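Local atomic coordinates of thiosulfate sulfurtransferase RDL2, mitochondrial (Saccharomyces cerevisiae, PDB entry 6K6R), a protein that catalyses the transfer of sulfane sulfur from thiosulfate to cyanide, yielding thiocyanate and sulfite, as a single-domain mitochondrial rhodanese. Residues F25-V38 with E117-P131. Sequence-based numbering, arbitrary orientation.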
ATOM      1  N   PHE A  25       4.091 -16.738   7.499  1.00 51.61           N
ATOM      2  CA  PHE A  25       3.946 -15.679   8.491  1.00 46.81           C
ATOM      3  C   PHE A  25       5.277 -15.401   9.180  1.00 40.13           C
ATOM      4  O   PHE A  25       5.512 -15.856  10.299  1.00 43.45           O
ATOM      5  CB  PHE A  25       2.883 -16.056   9.525  1.00 41.37           C
ATOM      6  CG  PHE A  25       2.057 -14.894   9.998  1.00 43.02           C
ATOM      7  CD1 PHE A  25       2.594 -13.619  10.060  1.00 36.07           C
ATOM      8  CD2 PHE A  25       0.738 -15.077  10.382  1.00 29.56           C
ATOM      9  CE1 PHE A  25       1.833 -12.550  10.495  1.00 41.93           C
ATOM     10  CE2 PHE A  25      -0.028 -14.013  10.818  1.00 32.45           C
ATOM     11  CZ  PHE A  25       0.520 -12.747  10.875  1.00 29.13           C
ATOM     12  N   THR A  26       6.144 -14.648   8.508  1.00 47.21           N
ATOM     13  CA  THR A  26       7.466 -14.377   9.049  1.00 46.63           C
ATOM     14  C   THR A  26       7.380 -13.480  10.281  1.00 45.16           C
ATOM     15  O   THR A  26       6.353 -12.861  10.571  1.00 53.92           O
ATOM     16  CB  THR A  26       8.361 -13.715   8.001  1.00 48.39           C
ATOM     17  OG1 THR A  26       9.732 -13.820   8.407  1.00 47.44           O
ATOM     18  CG2 THR A  26       8.004 -12.243   7.849  1.00 46.94           C
ATOM     19  N   THR A  27       8.490 -13.424  11.008  1.00 37.50           N
ATOM     20  CA  THR A  27       8.648 -12.521  12.138  1.00 38.86           C
ATOM     21  C   THR A  27       9.328 -11.215  11.749  1.00 36.18           C
ATOM     22  O   THR A  27       9.489 -10.337  12.603  1.00 36.19           O
ATOM     23  CB  THR A  27       9.451 -13.204  13.250  1.00 45.16           C
ATOM     24  OG1 THR A  27      10.711 -13.645  12.727  1.00 36.60           O
ATOM     25  CG2 THR A  27       8.690 -14.401  13.797  1.00 36.75           C
ATOM     26  N   LYS A  28       9.725 -11.068  10.487  1.00 26.27           N
ATOM     27  CA  LYS A  28      10.437  -9.876  10.049  1.00 34.16           C
ATOM     28  C   LYS A  28       9.479  -8.693   9.969  1.00 27.38           C
ATOM     29  O   LYS A  28       8.531  -8.703   9.176  1.00 33.76           O
ATOM     30  CB  LYS A  28      11.101 -10.125   8.696  1.00 29.74           C
ATOM     31  CG  LYS A  28      12.064  -9.028   8.271  1.00 33.85           C
ATOM     32  CD  LYS A  28      12.965  -9.484   7.135  1.00 43.11           C
ATOM     33  CE  LYS A  28      14.133 -10.309   7.651  1.00 49.98           C
ATOM     34  NZ  LYS A  28      14.349 -11.539   6.840  1.00 47.63           N
ATOM     35  N   ALA A  29       9.730  -7.678  10.792  1.00 26.56           N
ATOM     36  CA  ALA A  29       8.923  -6.473  10.787  1.00 29.12           C
ATOM     37  C   ALA A  29       9.084  -5.730   9.461  1.00 28.41           C
ATOM     38  O   ALA A  29      10.101  -5.872   8.779  1.00 32.76           O
ATOM     39  CB  ALA A  29       9.322  -5.571  11.953  1.00 23.38           C
ATOM     40  N   PRO A  30       8.087  -4.937   9.071  1.00 30.00           N
ATOM     41  CA  PRO A  30       8.183  -4.214   7.798  1.00 28.30           C
ATOM     42  C   PRO A  30       9.271  -3.152   7.823  1.00 16.13           C
ATOM     43  O   PRO A  30       9.569  -2.550   8.856  1.00 15.66           O
ATOM     44  CB  PRO A  30       6.795  -3.580   7.644  1.00 18.13           C
ATOM     45  CG  PRO A  30       6.268  -3.488   9.035  1.00 16.57           C
ATOM     46  CD  PRO A  30       6.789  -4.711   9.729  1.00 30.40           C
ATOM     47  N   LYS A  31       9.863  -2.929   6.652  1.00 20.85           N
ATOM     48  CA  LYS A  31      10.883  -1.901   6.502  1.00 22.45           C
ATOM     49  C   LYS A  31      10.242  -0.519   6.533  1.00 27.22           C
ATOM     50  O   LYS A  31       9.234  -0.276   5.865  1.00 30.21           O
ATOM     51  CB  LYS A  31      11.644  -2.112   5.193  1.00 29.72           C
ATOM     52  CG  LYS A  31      12.712  -1.076   4.893  1.00 29.83           C
ATOM     53  CD  LYS A  31      13.262  -1.285   3.490  1.00 43.75           C
ATOM     54  CE  LYS A  31      14.399  -0.329   3.174  1.00 52.61           C
ATOM     55  NZ  LYS A  31      14.882  -0.506   1.775  1.00 54.29           N
ATOM     56  N   ILE A  32      10.827   0.387   7.310  1.00 26.18           N
ATOM     57  CA  ILE A  32      10.273   1.722   7.507  1.00 23.61           C
ATOM     58  C   ILE A  32      10.801   2.644   6.416  1.00 30.82           C
ATOM     59  O   ILE A  32      12.016   2.759   6.218  1.00 38.76           O
ATOM     60  CB  ILE A  32      10.618   2.263   8.904  1.00 29.80           C
ATOM     61  CG1 ILE A  32      10.213   1.264   9.994  1.00 24.40           C
ATOM     62  CG2 ILE A  32       9.942   3.602   9.137  1.00 42.72           C
ATOM     63  CD1 ILE A  32      11.354   0.399  10.501  1.00 43.96           C
ATOM     64  N   TYR A  33       9.887   3.306   5.711  1.00 34.57           N
ATOM     65  CA  TYR A  33      10.225   4.212   4.624  1.00 28.25           C
ATOM     66  C   TYR A  33       9.957   5.654   5.037  1.00 33.94           C
ATOM     67  O   TYR A  33       9.069   5.932   5.846  1.00 35.06           O
ATOM     68  CB  TYR A  33       9.426   3.880   3.359  1.00 24.91           C
ATOM     69  CG  TYR A  33       9.919   2.658   2.619  1.00 36.91           C
ATOM     70  CD1 TYR A  33       9.660   1.380   3.098  1.00 26.13           C
ATOM     71  CD2 TYR A  33      10.643   2.782   1.440  1.00 31.34           C
ATOM     72  CE1 TYR A  33      10.109   0.260   2.424  1.00 30.70           C
ATOM     73  CE2 TYR A  33      11.096   1.667   0.759  1.00 20.52           C
ATOM     74  CZ  TYR A  33      10.827   0.410   1.255  1.00 33.74           C
ATOM     75  OH  TYR A  33      11.276  -0.701   0.580  1.00 43.91           O
ATOM     76  N   THR A  34      10.732   6.572   4.465  1.00 29.41           N
ATOM     77  CA  THR A  34      10.599   7.990   4.748  1.00 26.76           C
ATOM     78  C   THR A  34       9.913   8.693   3.579  1.00 25.14           C
ATOM     79  O   THR A  34       9.588   8.085   2.557  1.00 30.79           O
ATOM     80  CB  THR A  34      11.967   8.613   5.035  1.00 21.90           C
ATOM     81  OG1 THR A  34      12.819   8.439   3.896  1.00 30.40           O
ATOM     82  CG2 THR A  34      12.607   7.952   6.245  1.00 21.35           C
ATOM     83  N   PHE A  35       9.692   9.999   3.740  1.00 22.84           N
ATOM     84  CA  PHE A  35       9.054  10.783   2.684  1.00 22.88           C
ATOM     85  C   PHE A  35       9.866  10.731   1.396  1.00 33.02           C
ATOM     86  O   PHE A  35       9.315  10.519   0.310  1.00 32.15           O
ATOM     87  CB  PHE A  35       8.867  12.228   3.151  1.00 34.04           C
ATOM     88  CG  PHE A  35       8.295  13.141   2.100  1.00 32.07           C
ATOM     89  CD1 PHE A  35       6.925  13.293   1.967  1.00 36.56           C
ATOM     90  CD2 PHE A  35       9.128  13.859   1.255  1.00 36.09           C
ATOM     91  CE1 PHE A  35       6.396  14.134   1.004  1.00 36.11           C
ATOM     92  CE2 PHE A  35       8.605  14.699   0.289  1.00 41.51           C
ATOM     93  CZ  PHE A  35       7.237  14.837   0.164  1.00 41.20           C
ATOM     94  N   ASP A  36      11.185  10.920   1.501  1.00 39.61           N
ATOM     95  CA  ASP A  36      12.029  10.943   0.310  1.00 34.05           C
ATOM     96  C   ASP A  36      12.057   9.585  -0.382  1.00 29.71           C
ATOM     97  O   ASP A  36      12.039   9.512  -1.615  1.00 33.84           O
ATOM     98  CB  ASP A  36      13.443  11.386   0.680  1.00 41.98           C
ATOM     99  CG  ASP A  36      13.574  12.893   0.780  1.00 47.38           C
ATOM    100  OD1 ASP A  36      12.789  13.604   0.118  1.00 44.24           O
ATOM    101  OD2 ASP A  36      14.458  13.365   1.524  1.00 62.58           O
ATOM    102  N   GLN A  37      12.103   8.500   0.395  1.00 30.39           N
ATOM    103  CA  GLN A  37      12.091   7.169  -0.204  1.00 30.09           C
ATOM    104  C   GLN A  37      10.778   6.890  -0.920  1.00 31.13           C
ATOM    105  O   GLN A  37      10.762   6.193  -1.942  1.00 30.87           O
ATOM    106  CB  GLN A  37      12.348   6.108   0.867  1.00 26.15           C
ATOM    107  CG  GLN A  37      13.710   6.210   1.526  1.00 26.05           C
ATOM    108  CD  GLN A  37      13.845   5.287   2.719  1.00 32.22           C
ATOM    109  OE1 GLN A  37      13.224   5.503   3.759  1.00 38.80           O
ATOM    110  NE2 GLN A  37      14.660   4.249   2.573  1.00 45.40           N
ATOM    111  N   VAL A  38       9.669   7.421  -0.402  1.00 32.20           N
ATOM    112  CA  VAL A  38       8.387   7.274  -1.079  1.00 29.81           C
ATOM    113  C   VAL A  38       8.299   8.222  -2.269  1.00 27.47           C
ATOM    114  O   VAL A  38       7.755   7.866  -3.321  1.00 30.20           O
ATOM    115  CB  VAL A  38       7.236   7.495  -0.082  1.00 32.51           C
ATOM    116  CG1 VAL A  38       5.898   7.418  -0.785  1.00 26.78           C
ATOM    117  CG2 VAL A  38       7.301   6.467   1.036  1.00 30.65           C
ATOM    118  N   GLU A 117       0.106  -6.621   8.644  1.00 22.87           N
ATOM    119  CA  GLU A 117       0.027  -7.892   9.356  1.00 16.56           C
ATOM    120  C   GLU A 117      -0.819  -8.899   8.587  1.00 26.25           C
ATOM    121  O   GLU A 117      -0.500 -10.093   8.552  1.00 25.80           O
ATOM    122  CB  GLU A 117      -0.542  -7.671  10.757  1.00 24.38           C
ATOM    123  CG  GLU A 117      -0.032  -8.649  11.799  1.00 30.78           C
ATOM    124  CD  GLU A 117      -0.719  -8.477  13.138  1.00 54.60           C
ATOM    125  OE1 GLU A 117      -1.305  -7.398  13.373  1.00 56.49           O
ATOM    126  OE2 GLU A 117      -0.674  -9.420  13.955  1.00 44.66           O
ATOM    127  N   LEU A 118      -1.903  -8.434   7.963  1.00 25.64           N
ATOM    128  CA  LEU A 118      -2.726  -9.328   7.157  1.00 24.84           C
ATOM    129  C   LEU A 118      -1.983  -9.783   5.907  1.00 28.95           C
ATOM    130  O   LEU A 118      -2.134 -10.930   5.473  1.00 25.35           O
ATOM    131  CB  LEU A 118      -4.040  -8.639   6.787  1.00 20.32           C
ATOM    132  CG  LEU A 118      -5.064  -8.540   7.918  1.00 19.76           C
ATOM    133  CD1 LEU A 118      -6.203  -7.610   7.536  1.00 18.33           C
ATOM    134  CD2 LEU A 118      -5.592  -9.917   8.285  1.00 18.84           C
ATOM    135  N   ALA A 119      -1.170  -8.899   5.320  1.00 19.50           N
ATOM    136  CA  ALA A 119      -0.382  -9.285   4.154  1.00 23.93           C
ATOM    137  C   ALA A 119       0.586 -10.411   4.491  1.00 26.95           C
ATOM    138  O   ALA A 119       0.723 -11.372   3.726  1.00 32.78           O
ATOM    139  CB  ALA A 119       0.373  -8.074   3.604  1.00 17.84           C
ATOM    140  N   ARG A 120       1.264 -10.312   5.638  1.00 21.09           N
ATOM    141  CA  ARG A 120       2.166 -11.379   6.058  1.00 23.46           C
ATOM    142  C   ARG A 120       1.404 -12.652   6.400  1.00 25.38           C
ATOM    143  O   ARG A 120       1.952 -13.753   6.277  1.00 30.03           O
ATOM    144  CB  ARG A 120       3.006 -10.922   7.251  1.00 17.36           C
ATOM    145  CG  ARG A 120       4.211 -10.076   6.869  1.00 22.71           C
ATOM    146  CD  ARG A 120       5.133  -9.844   8.056  1.00 18.97           C
ATOM    147  NE  ARG A 120       4.571  -8.893   9.011  1.00 16.61           N
ATOM    148  CZ  ARG A 120       4.307  -9.178  10.282  1.00 21.34           C
ATOM    149  NH1 ARG A 120       4.553 -10.392  10.758  1.00 25.52           N
ATOM    150  NH2 ARG A 120       3.795  -8.250  11.078  1.00 28.00           N
ATOM    151  N   SER A 121       0.145 -12.527   6.827  1.00 26.06           N
ATOM    152  CA  SER A 121      -0.677 -13.700   7.090  1.00 27.44           C
ATOM    153  C   SER A 121      -1.098 -14.418   5.815  1.00 30.63           C
ATOM    154  O   SER A 121      -1.594 -15.546   5.898  1.00 27.91           O
ATOM    155  CB  SER A 121      -1.920 -13.303   7.892  1.00 25.56           C
ATOM    156  OG  SER A 121      -2.909 -12.727   7.055  1.00 28.70           O
ATOM    157  N   TYR A 122      -0.913 -13.801   4.647  1.00 25.91           N
ATOM    158  CA  TYR A 122      -1.288 -14.399   3.373  1.00 22.26           C
ATOM    159  C   TYR A 122      -0.084 -14.765   2.515  1.00 32.42           C
ATOM    160  O   TYR A 122      -0.246 -15.026   1.319  1.00 35.45           O
ATOM    161  CB  TYR A 122      -2.212 -13.457   2.598  1.00 24.09           C
ATOM    162  CG  TYR A 122      -3.601 -13.348   3.184  1.00 29.84           C
ATOM    163  CD1 TYR A 122      -4.351 -14.483   3.456  1.00 28.53           C
ATOM    164  CD2 TYR A 122      -4.160 -12.109   3.469  1.00 30.94           C
ATOM    165  CE1 TYR A 122      -5.621 -14.390   3.992  1.00 28.91           C
ATOM    166  CE2 TYR A 122      -5.429 -12.005   4.008  1.00 19.92           C
ATOM    167  CZ  TYR A 122      -6.153 -13.149   4.266  1.00 21.55           C
ATOM    168  OH  TYR A 122      -7.417 -13.052   4.802  1.00 25.20           O
ATOM    169  N   GLY A 123       1.117 -14.787   3.089  1.00 27.51           N
ATOM    170  CA  GLY A 123       2.302 -15.169   2.354  1.00 26.75           C
ATOM    171  C   GLY A 123       3.128 -14.026   1.807  1.00 36.68           C
ATOM    172  O   GLY A 123       4.178 -14.279   1.202  1.00 36.33           O
ATOM    173  N   TYR A 124       2.694 -12.780   1.988  1.00 30.09           N
ATOM    174  CA  TYR A 124       3.472 -11.616   1.560  1.00 22.92           C
ATOM    175  C   TYR A 124       4.458 -11.291   2.676  1.00 30.76           C
ATOM    176  O   TYR A 124       4.155 -10.540   3.604  1.00 35.36           O
ATOM    177  CB  TYR A 124       2.561 -10.436   1.245  1.00 21.36           C
ATOM    178  CG  TYR A 124       1.689 -10.629   0.022  1.00 26.20           C
ATOM    179  CD1 TYR A 124       2.155 -10.307  -1.246  1.00 26.39           C
ATOM    180  CD2 TYR A 124       0.396 -11.127   0.136  1.00 22.93           C
ATOM    181  CE1 TYR A 124       1.362 -10.477  -2.366  1.00 27.04           C
ATOM    182  CE2 TYR A 124      -0.405 -11.302  -0.979  1.00 26.60           C
ATOM    183  CZ  TYR A 124       0.083 -10.975  -2.227  1.00 28.67           C
ATOM    184  OH  TYR A 124      -0.709 -11.146  -3.339  1.00 31.10           O
ATOM    185  N   GLU A 125       5.656 -11.867   2.588  1.00 32.49           N
ATOM    186  CA  GLU A 125       6.653 -11.719   3.639  1.00 33.17           C
ATOM    187  C   GLU A 125       7.650 -10.594   3.376  1.00 26.89           C
ATOM    188  O   GLU A 125       8.484 -10.313   4.243  1.00 32.27           O
ATOM    189  CB  GLU A 125       7.409 -13.037   3.847  1.00 36.68           C
ATOM    190  CG  GLU A 125       6.546 -14.284   3.699  1.00 35.60           C
ATOM    191  CD  GLU A 125       5.707 -14.574   4.932  1.00 57.72           C
ATOM    192  OE1 GLU A 125       5.882 -13.887   5.962  1.00 70.64           O
ATOM    193  OE2 GLU A 125       4.877 -15.502   4.879  1.00 60.97           O
ATOM    194  N   ASN A 126       7.586  -9.951   2.214  1.00 25.44           N
ATOM    195  CA  ASN A 126       8.401  -8.779   1.899  1.00 27.07           C
ATOM    196  C   ASN A 126       7.477  -7.566   1.958  1.00 32.63           C
ATOM    197  O   ASN A 126       6.706  -7.318   1.027  1.00 30.18           O
ATOM    198  CB  ASN A 126       9.061  -8.926   0.531  1.00 31.67           C
ATOM    199  CG  ASN A 126      10.184  -7.929   0.313  1.00 39.94           C
ATOM    200  OD1 ASN A 126      10.550  -7.178   1.218  1.00 44.27           O
ATOM    201  ND2 ASN A 126      10.736  -7.917  -0.895  1.00 41.29           N
ATOM    202  N   THR A 127       7.541  -6.820   3.060  1.00 23.39           N
ATOM    203  CA  THR A 127       6.628  -5.712   3.298  1.00 27.55           C
ATOM    204  C   THR A 127       7.388  -4.486   3.785  1.00 23.47           C
ATOM    205  O   THR A 127       8.513  -4.574   4.282  1.00 24.62           O
ATOM    206  CB  THR A 127       5.542  -6.070   4.330  1.00 16.46           C
ATOM    207  OG1 THR A 127       6.140  -6.229   5.622  1.00 23.77           O
ATOM    208  CG2 THR A 127       4.818  -7.352   3.944  1.00 17.23           C
ATOM    209  N   GLY A 128       6.737  -3.326   3.635  1.00 19.08           N
ATOM    210  CA  GLY A 128       7.259  -2.083   4.159  1.00 19.72           C
ATOM    211  C   GLY A 128       6.125  -1.205   4.651  1.00 22.59           C
ATOM    212  O   GLY A 128       4.948  -1.504   4.437  1.00 26.60           O
ATOM    213  N   ILE A 129       6.495  -0.115   5.319  1.00 19.46           N
ATOM    214  CA  ILE A 129       5.521   0.815   5.883  1.00 23.64           C
ATOM    215  C   ILE A 129       6.052   2.236   5.758  1.00 33.33           C
ATOM    216  O   ILE A 129       7.206   2.509   6.104  1.00 32.99           O
ATOM    217  CB  ILE A 129       5.202   0.498   7.360  1.00 27.95           C
ATOM    218  CG1 ILE A 129       6.489   0.407   8.183  1.00 39.97           C
ATOM    219  CG2 ILE A 129       4.389  -0.785   7.475  1.00 24.78           C
ATOM    220  CD1 ILE A 129       6.287   0.662   9.662  1.00 32.63           C
ATOM    221  N   TYR A 130       5.207   3.141   5.260  1.00 30.12           N
ATOM    222  CA  TYR A 130       5.482   4.566   5.326  1.00 23.30           C
ATOM    223  C   TYR A 130       4.665   5.148   6.468  1.00 32.88           C
ATOM    224  O   TYR A 130       3.437   5.267   6.338  1.00 30.71           O
ATOM    225  CB  TYR A 130       5.135   5.259   4.010  1.00 22.57           C
ATOM    226  CG  TYR A 130       5.157   6.770   4.095  1.00 32.58           C
ATOM    227  CD1 TYR A 130       6.261   7.440   4.609  1.00 32.39           C
ATOM    228  CD2 TYR A 130       4.074   7.527   3.666  1.00 33.22           C
ATOM    229  CE1 TYR A 130       6.286   8.820   4.692  1.00 27.41           C
ATOM    230  CE2 TYR A 130       4.090   8.909   3.745  1.00 28.20           C
ATOM    231  CZ  TYR A 130       5.199   9.549   4.259  1.00 31.15           C
ATOM    232  OH  TYR A 130       5.222  10.923   4.341  1.00 32.40           O
ATOM    233  N   PRO A 131       5.281   5.513   7.596  1.00 34.58           N
ATOM    234  CA  PRO A 131       4.490   5.942   8.762  1.00 36.90           C
ATOM    235  C   PRO A 131       3.685   7.209   8.536  1.00 36.42           C
ATOM    236  O   PRO A 131       2.730   7.456   9.282  1.00 36.68           O
ATOM    237  CB  PRO A 131       5.555   6.151   9.851  1.00 33.92           C
ATOM    238  CG  PRO A 131       6.746   5.376   9.386  1.00 32.50           C
ATOM    239  CD  PRO A 131       6.720   5.453   7.893  1.00 28.37           C
TER
HETATM  240  O   HOH W   1       8.527  -8.208   6.268  1.00 26.07           O
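Lys31 and Ile32 run parallel to Gly128 and Ile129, joined by three backbone bonds: Lys31 N to Thr127 O, Ile129 N to Lys31 O and Tyr33 N to Ile129 O. The pairing sets strand 31-32 at one margin of the parallel sheet of the rhodanese fold, showing how an N-terminal segment can border a sheet whose neighbouring strand comes late in the chain. On one face Ile129 CG2 meets Pro30 CG at 3.6 Å, while Ile32 lies alongside Ile129 and turns CG2, anti to its own backbone N, onto Pro131 CG. Gly128 CA comes within 4.1 Å of Tyr33 CE1, and a CB there would collide with the ring; the Tyr33 hydroxyl reaches on to Glu101. Upstream, the Glu125 carboxylate grips two consecutive amides on its syn sides, OE2 taking Phe25 N at 3.0 Å and OE1 taking Thr26 N at 2.7 Å. A glutamine in its place would probably leave one of these amides without an acceptor, since its NH2 end cannot take a hydrogen bond. Phe25 lays one ring face over Arg120 O and Ser121 CA of helix 111-121. Arg120, salt-bridged to Glu116, folds its chain at the CG-CD bond (chi3 -73°), and NH1 makes a weak hydrogen bond to Thr26 O. Beyond the strands, Val38 CG2 makes an off-centre CH-pi contact with the Tyr130 ring, 4.2 Å from its centroid, and Tyr33 O meets that ring's edge at CD1, 3.4 Å away.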